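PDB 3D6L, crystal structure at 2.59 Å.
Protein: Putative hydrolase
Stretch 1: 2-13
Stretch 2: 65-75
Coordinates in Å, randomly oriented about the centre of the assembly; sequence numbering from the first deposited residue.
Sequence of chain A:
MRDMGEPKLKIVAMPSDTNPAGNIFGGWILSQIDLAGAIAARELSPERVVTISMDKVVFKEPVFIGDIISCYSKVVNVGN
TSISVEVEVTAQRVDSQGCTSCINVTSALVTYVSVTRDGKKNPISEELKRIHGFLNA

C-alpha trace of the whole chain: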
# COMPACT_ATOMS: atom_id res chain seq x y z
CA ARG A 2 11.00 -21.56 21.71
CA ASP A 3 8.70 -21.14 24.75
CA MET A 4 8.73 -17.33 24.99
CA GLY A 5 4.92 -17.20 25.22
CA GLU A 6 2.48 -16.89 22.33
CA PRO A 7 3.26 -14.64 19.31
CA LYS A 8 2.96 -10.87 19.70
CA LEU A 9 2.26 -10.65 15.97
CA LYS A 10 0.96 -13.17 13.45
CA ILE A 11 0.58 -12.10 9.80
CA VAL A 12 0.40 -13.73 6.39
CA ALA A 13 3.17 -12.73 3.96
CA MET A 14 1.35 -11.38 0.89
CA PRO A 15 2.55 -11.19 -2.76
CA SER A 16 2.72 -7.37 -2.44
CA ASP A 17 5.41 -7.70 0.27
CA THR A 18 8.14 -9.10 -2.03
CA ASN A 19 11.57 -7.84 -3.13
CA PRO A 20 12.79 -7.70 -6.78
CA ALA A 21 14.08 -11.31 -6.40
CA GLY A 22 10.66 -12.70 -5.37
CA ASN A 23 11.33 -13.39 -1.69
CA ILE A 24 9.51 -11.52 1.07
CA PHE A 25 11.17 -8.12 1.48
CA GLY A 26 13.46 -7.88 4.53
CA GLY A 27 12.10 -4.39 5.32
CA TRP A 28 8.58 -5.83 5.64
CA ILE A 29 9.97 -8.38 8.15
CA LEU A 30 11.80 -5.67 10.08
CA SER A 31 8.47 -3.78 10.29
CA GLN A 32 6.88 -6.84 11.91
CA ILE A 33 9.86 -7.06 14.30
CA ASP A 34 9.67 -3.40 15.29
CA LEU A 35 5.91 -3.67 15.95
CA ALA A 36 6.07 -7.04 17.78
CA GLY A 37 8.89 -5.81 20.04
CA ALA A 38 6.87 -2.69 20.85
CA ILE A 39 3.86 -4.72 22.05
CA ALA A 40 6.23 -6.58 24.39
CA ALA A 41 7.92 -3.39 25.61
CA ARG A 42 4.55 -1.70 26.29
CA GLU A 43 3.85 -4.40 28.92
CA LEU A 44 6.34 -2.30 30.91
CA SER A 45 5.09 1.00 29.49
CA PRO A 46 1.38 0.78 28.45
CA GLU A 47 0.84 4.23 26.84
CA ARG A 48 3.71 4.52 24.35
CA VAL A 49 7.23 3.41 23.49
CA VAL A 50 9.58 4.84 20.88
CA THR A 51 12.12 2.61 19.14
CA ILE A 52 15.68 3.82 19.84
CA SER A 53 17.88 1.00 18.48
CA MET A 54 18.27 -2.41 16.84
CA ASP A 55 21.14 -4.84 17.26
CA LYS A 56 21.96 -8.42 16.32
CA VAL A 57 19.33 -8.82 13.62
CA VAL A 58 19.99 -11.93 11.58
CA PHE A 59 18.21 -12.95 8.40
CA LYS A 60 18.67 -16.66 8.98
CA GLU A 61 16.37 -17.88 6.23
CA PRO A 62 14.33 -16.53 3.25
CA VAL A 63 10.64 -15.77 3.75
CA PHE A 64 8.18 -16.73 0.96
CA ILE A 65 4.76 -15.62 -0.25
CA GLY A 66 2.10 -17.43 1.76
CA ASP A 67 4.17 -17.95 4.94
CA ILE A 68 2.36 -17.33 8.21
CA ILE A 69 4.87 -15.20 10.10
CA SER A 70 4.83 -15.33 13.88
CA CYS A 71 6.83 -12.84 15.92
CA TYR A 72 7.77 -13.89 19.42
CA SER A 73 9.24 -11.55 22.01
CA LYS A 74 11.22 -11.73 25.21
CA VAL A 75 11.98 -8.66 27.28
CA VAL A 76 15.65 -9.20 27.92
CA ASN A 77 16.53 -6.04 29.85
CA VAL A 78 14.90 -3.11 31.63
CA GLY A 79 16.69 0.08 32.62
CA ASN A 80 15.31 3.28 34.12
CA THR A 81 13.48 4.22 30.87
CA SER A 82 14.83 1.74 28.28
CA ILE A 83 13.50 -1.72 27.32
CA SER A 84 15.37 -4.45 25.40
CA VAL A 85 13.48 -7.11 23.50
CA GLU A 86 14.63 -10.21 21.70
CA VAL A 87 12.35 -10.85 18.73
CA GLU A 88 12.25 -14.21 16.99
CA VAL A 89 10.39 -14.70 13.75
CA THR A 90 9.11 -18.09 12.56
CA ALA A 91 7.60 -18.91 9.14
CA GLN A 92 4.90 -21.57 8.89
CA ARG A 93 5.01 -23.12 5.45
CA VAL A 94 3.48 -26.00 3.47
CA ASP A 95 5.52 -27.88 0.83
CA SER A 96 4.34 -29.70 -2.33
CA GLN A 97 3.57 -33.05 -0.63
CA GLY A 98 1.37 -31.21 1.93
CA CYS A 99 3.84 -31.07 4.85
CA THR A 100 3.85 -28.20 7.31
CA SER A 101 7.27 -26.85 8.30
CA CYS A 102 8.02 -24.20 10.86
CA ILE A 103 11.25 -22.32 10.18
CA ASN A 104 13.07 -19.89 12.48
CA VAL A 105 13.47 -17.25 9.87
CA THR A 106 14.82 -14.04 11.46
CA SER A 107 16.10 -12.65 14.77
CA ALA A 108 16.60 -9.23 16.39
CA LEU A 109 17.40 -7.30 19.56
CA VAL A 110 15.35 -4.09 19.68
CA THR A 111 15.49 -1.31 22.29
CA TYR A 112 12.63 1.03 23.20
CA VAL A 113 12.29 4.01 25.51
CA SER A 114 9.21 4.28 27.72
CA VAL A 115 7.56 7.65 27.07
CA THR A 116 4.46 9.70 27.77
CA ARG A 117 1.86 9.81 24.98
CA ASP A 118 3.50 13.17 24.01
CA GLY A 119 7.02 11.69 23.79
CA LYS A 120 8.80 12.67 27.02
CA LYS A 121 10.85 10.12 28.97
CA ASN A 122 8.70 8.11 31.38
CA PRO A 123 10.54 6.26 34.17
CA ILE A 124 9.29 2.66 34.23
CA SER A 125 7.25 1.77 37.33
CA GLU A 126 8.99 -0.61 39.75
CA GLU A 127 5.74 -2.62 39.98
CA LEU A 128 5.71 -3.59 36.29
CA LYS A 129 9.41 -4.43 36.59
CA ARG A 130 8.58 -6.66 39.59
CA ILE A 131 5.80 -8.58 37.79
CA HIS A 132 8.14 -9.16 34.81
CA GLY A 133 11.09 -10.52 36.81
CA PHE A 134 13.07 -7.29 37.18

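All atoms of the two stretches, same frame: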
# COMPACT_ATOMS: atom_id res chain seq x y z
N ARG A 2 12.33 -22.23 21.81
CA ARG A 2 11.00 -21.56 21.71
C ARG A 2 10.04 -22.01 22.83
O ARG A 2 9.80 -23.21 23.04
CB ARG A 2 10.34 -21.79 20.34
CG ARG A 2 9.33 -20.70 19.94
CD ARG A 2 9.87 -19.74 18.85
NE ARG A 2 11.20 -19.21 19.14
CZ ARG A 2 12.31 -19.53 18.46
NH1 ARG A 2 13.48 -18.99 18.80
NH2 ARG A 2 12.25 -20.38 17.44
N ASP A 3 9.50 -21.01 23.53
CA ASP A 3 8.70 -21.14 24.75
C ASP A 3 8.67 -19.75 25.40
O ASP A 3 8.60 -19.61 26.62
CB ASP A 3 9.27 -22.19 25.73
CG ASP A 3 10.78 -22.03 25.97
OD1 ASP A 3 11.54 -22.98 25.64
OD2 ASP A 3 11.22 -20.96 26.48
N MET A 4 8.75 -18.73 24.54
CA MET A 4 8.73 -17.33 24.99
C MET A 4 7.31 -16.76 24.86
O MET A 4 7.12 -15.63 24.39
CB MET A 4 9.77 -16.51 24.21
CG MET A 4 9.90 -16.87 22.72
SD MET A 4 11.51 -16.50 21.98
CE MET A 4 11.56 -14.71 22.07
N GLY A 5 6.34 -17.56 25.28
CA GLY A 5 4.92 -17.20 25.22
C GLY A 5 4.32 -17.42 23.85
O GLY A 5 4.92 -18.08 23.00
N GLU A 6 3.12 -16.88 23.65
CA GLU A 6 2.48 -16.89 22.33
C GLU A 6 2.96 -15.68 21.50
O GLU A 6 3.52 -14.73 22.06
CB GLU A 6 0.94 -16.97 22.46
CG GLU A 6 0.25 -15.83 23.20
CD GLU A 6 -1.27 -15.81 23.00
OE1 GLU A 6 -1.94 -16.85 23.23
OE2 GLU A 6 -1.81 -14.73 22.61
N PRO A 7 2.77 -15.72 20.16
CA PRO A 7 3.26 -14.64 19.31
C PRO A 7 2.64 -13.30 19.64
O PRO A 7 1.46 -13.23 20.00
CB PRO A 7 2.81 -15.07 17.91
CG PRO A 7 2.57 -16.52 18.00
CD PRO A 7 2.10 -16.77 19.38
N LYS A 8 3.44 -12.24 19.53
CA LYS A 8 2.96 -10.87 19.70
C LYS A 8 2.34 -10.36 18.40
O LYS A 8 1.43 -9.53 18.43
CB LYS A 8 4.10 -9.95 20.16
CG LYS A 8 4.71 -10.36 21.51
CD LYS A 8 3.82 -9.95 22.68
CE LYS A 8 3.84 -10.99 23.80
NZ LYS A 8 5.21 -11.41 24.24
N LEU A 9 2.83 -10.88 17.28
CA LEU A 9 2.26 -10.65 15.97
C LEU A 9 2.18 -11.94 15.20
O LEU A 9 3.02 -12.82 15.36
CB LEU A 9 3.09 -9.63 15.18
CG LEU A 9 2.53 -8.24 14.90
CD1 LEU A 9 2.01 -7.55 16.15
CD2 LEU A 9 3.60 -7.37 14.24
N LYS A 10 1.17 -12.04 14.34
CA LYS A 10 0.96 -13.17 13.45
C LYS A 10 0.28 -12.65 12.17
O LYS A 10 -0.87 -12.18 12.19
CB LYS A 10 0.12 -14.24 14.16
CG LYS A 10 0.19 -15.63 13.57
CD LYS A 10 -0.03 -16.69 14.66
CE LYS A 10 -0.86 -17.90 14.19
NZ LYS A 10 -0.11 -18.89 13.36
N ILE A 11 1.01 -12.70 11.06
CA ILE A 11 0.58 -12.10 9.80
C ILE A 11 0.83 -13.10 8.70
O ILE A 11 1.72 -13.94 8.83
CB ILE A 11 1.43 -10.86 9.38
CG1 ILE A 11 2.40 -10.44 10.48
CG2 ILE A 11 0.57 -9.71 8.93
CD1 ILE A 11 3.75 -11.08 10.35
N VAL A 12 0.08 -12.99 7.62
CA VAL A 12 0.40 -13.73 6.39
C VAL A 12 1.30 -12.85 5.51
O VAL A 12 1.07 -11.65 5.37
CB VAL A 12 -0.87 -14.09 5.60
CG1 VAL A 12 -0.53 -15.03 4.46
CG2 VAL A 12 -1.91 -14.73 6.53
N ALA A 13 2.34 -13.45 4.93
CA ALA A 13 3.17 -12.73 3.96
C ALA A 13 2.47 -12.72 2.60
O ALA A 13 2.25 -13.77 2.00
CB ALA A 13 4.55 -13.36 3.86
N ILE A 65 6.19 -15.89 -0.11
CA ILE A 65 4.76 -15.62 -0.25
C ILE A 65 3.97 -16.77 0.37
O ILE A 65 4.26 -17.95 0.12
CB ILE A 65 4.37 -15.44 -1.74
CG1 ILE A 65 5.00 -14.16 -2.31
CG2 ILE A 65 2.85 -15.43 -1.91
CD1 ILE A 65 4.98 -14.05 -3.83
N GLY A 66 2.98 -16.42 1.18
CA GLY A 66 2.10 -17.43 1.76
C GLY A 66 2.45 -17.85 3.17
O GLY A 66 1.57 -18.34 3.89
N ASP A 67 3.72 -17.67 3.57
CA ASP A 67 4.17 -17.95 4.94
C ASP A 67 3.30 -17.23 5.96
O ASP A 67 2.92 -16.07 5.76
CB ASP A 67 5.61 -17.48 5.18
CG ASP A 67 6.64 -18.30 4.44
OD1 ASP A 67 7.80 -17.84 4.38
OD2 ASP A 67 6.31 -19.39 3.91
N ILE A 68 2.97 -17.94 7.04
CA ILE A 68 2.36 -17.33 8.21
C ILE A 68 3.54 -16.97 9.10
O ILE A 68 4.27 -17.85 9.57
CB ILE A 68 1.40 -18.31 8.95
CG1 ILE A 68 0.55 -19.14 7.95
CG2 ILE A 68 0.53 -17.56 9.97
CD1 ILE A 68 -0.34 -18.33 7.00
N ILE A 69 3.76 -15.67 9.29
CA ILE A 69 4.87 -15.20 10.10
C ILE A 69 4.41 -14.91 11.52
O ILE A 69 3.46 -14.16 11.73
CB ILE A 69 5.59 -13.97 9.47
CG1 ILE A 69 6.57 -14.43 8.38
CG2 ILE A 69 6.40 -13.20 10.50
CD1 ILE A 69 5.90 -14.70 7.07
N SER A 70 5.09 -15.53 12.47
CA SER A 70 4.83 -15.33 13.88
C SER A 70 6.04 -14.65 14.50
O SER A 70 7.17 -15.07 14.27
CB SER A 70 4.54 -16.66 14.57
OG SER A 70 3.31 -17.20 14.12
N CYS A 71 5.79 -13.58 15.25
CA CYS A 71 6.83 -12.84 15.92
C CYS A 71 6.69 -13.02 17.41
O CYS A 71 5.69 -12.58 18.01
CB CYS A 71 6.75 -11.35 15.59
SG CYS A 71 6.84 -10.95 13.85
N TYR A 72 7.69 -13.65 18.00
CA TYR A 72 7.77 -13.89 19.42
C TYR A 72 8.72 -12.88 20.05
O TYR A 72 9.67 -12.44 19.41
CB TYR A 72 8.29 -15.30 19.68
CG TYR A 72 7.40 -16.38 19.12
CD1 TYR A 72 7.55 -16.81 17.80
CD2 TYR A 72 6.41 -16.98 19.91
CE1 TYR A 72 6.73 -17.82 17.28
CE2 TYR A 72 5.59 -17.99 19.40
CZ TYR A 72 5.76 -18.40 18.09
OH TYR A 72 4.96 -19.40 17.58
N SER A 73 8.46 -12.55 21.30
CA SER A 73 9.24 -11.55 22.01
C SER A 73 9.60 -11.97 23.41
O SER A 73 8.80 -12.60 24.11
CB SER A 73 8.46 -10.25 22.06
OG SER A 73 8.15 -9.82 20.75
N LYS A 74 10.83 -11.64 23.81
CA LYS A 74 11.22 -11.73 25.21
C LYS A 74 11.91 -10.45 25.66
O LYS A 74 12.96 -10.07 25.12
CB LYS A 74 12.09 -12.97 25.46
CG LYS A 74 12.38 -13.19 26.95
CD LYS A 74 12.98 -14.56 27.23
CE LYS A 74 13.58 -14.60 28.64
NZ LYS A 74 12.56 -14.51 29.73
N VAL A 75 11.33 -9.79 26.65
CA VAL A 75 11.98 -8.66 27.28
C VAL A 75 13.21 -9.19 27.98
O VAL A 75 13.13 -10.03 28.87
CB VAL A 75 11.07 -7.92 28.26
CG1 VAL A 75 11.81 -6.75 28.91
CG2 VAL A 75 9.82 -7.42 27.54
O HOH W 1 6.13 -13.94 22.28

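What holds the two strands in register? They run antiparallel, and the backbone does most of the work. Ile11 and Ile69 form a hydrogen-bonded pair, with Ile11 N to Ile69 O at 2.9 Å and Ile69 N to Ile11 O at 2.7 Å. Beyond the strand, Ala13 N to Asp67 O (2.8 Å) and Gly66 N to Ala13 O (2.9 Å) continue the pattern. At the other end, Cys71 O accepts a bond from Lys8 N at 2.7 Å and a weak one from Leu9 N at 3.4 Å.

How do the side chains settle on the two faces of the sheet? Leu9, Ile11, Ile69 and Cys71 share one face. Ile11 is unusual: its chi1 of -8° is nearly eclipsed, and its chi2 of 92° also lies between wells, yet this shape brings CD1 within 3.4 Å of Ile69 CG2. Ile69, m at chi1 and p at chi2, places its own CD1 3.7 Å from Ala13 CB. On the other face, Val12 CG2 lies 4.0 Å from Ile68 CD1, and with chi1 and chi2 both t, the aliphatic chain of Lys10 extends outward from this face, passing Ser70, with Lys10 CD 3.4 Å from Ser70 OG.

What surrounds the ring of Tyr72? With chi1 m and chi2 at 86°, the ring lies between Arg2 and Pro7 on opposite faces. Arg2 CD makes a CH-pi contact 4.0 Å from the ring centroid of Tyr72, while Pro7 CG approaches Tyr72 CE2 to 3.6 Å. Gly5 O sits at the ring edge, 3.6 Å from Tyr72 CD2.

How are the two stretches linked beside Ser73, where Met4 O and Ser73 O are both acceptors and cannot bond to each other? A water bridges the gap, donating to Met4 O and Glu6 O and accepting from Ser73 N. The p, t, m conformation of Met4 brings its CE to 3.8 Å from Lys74 CB.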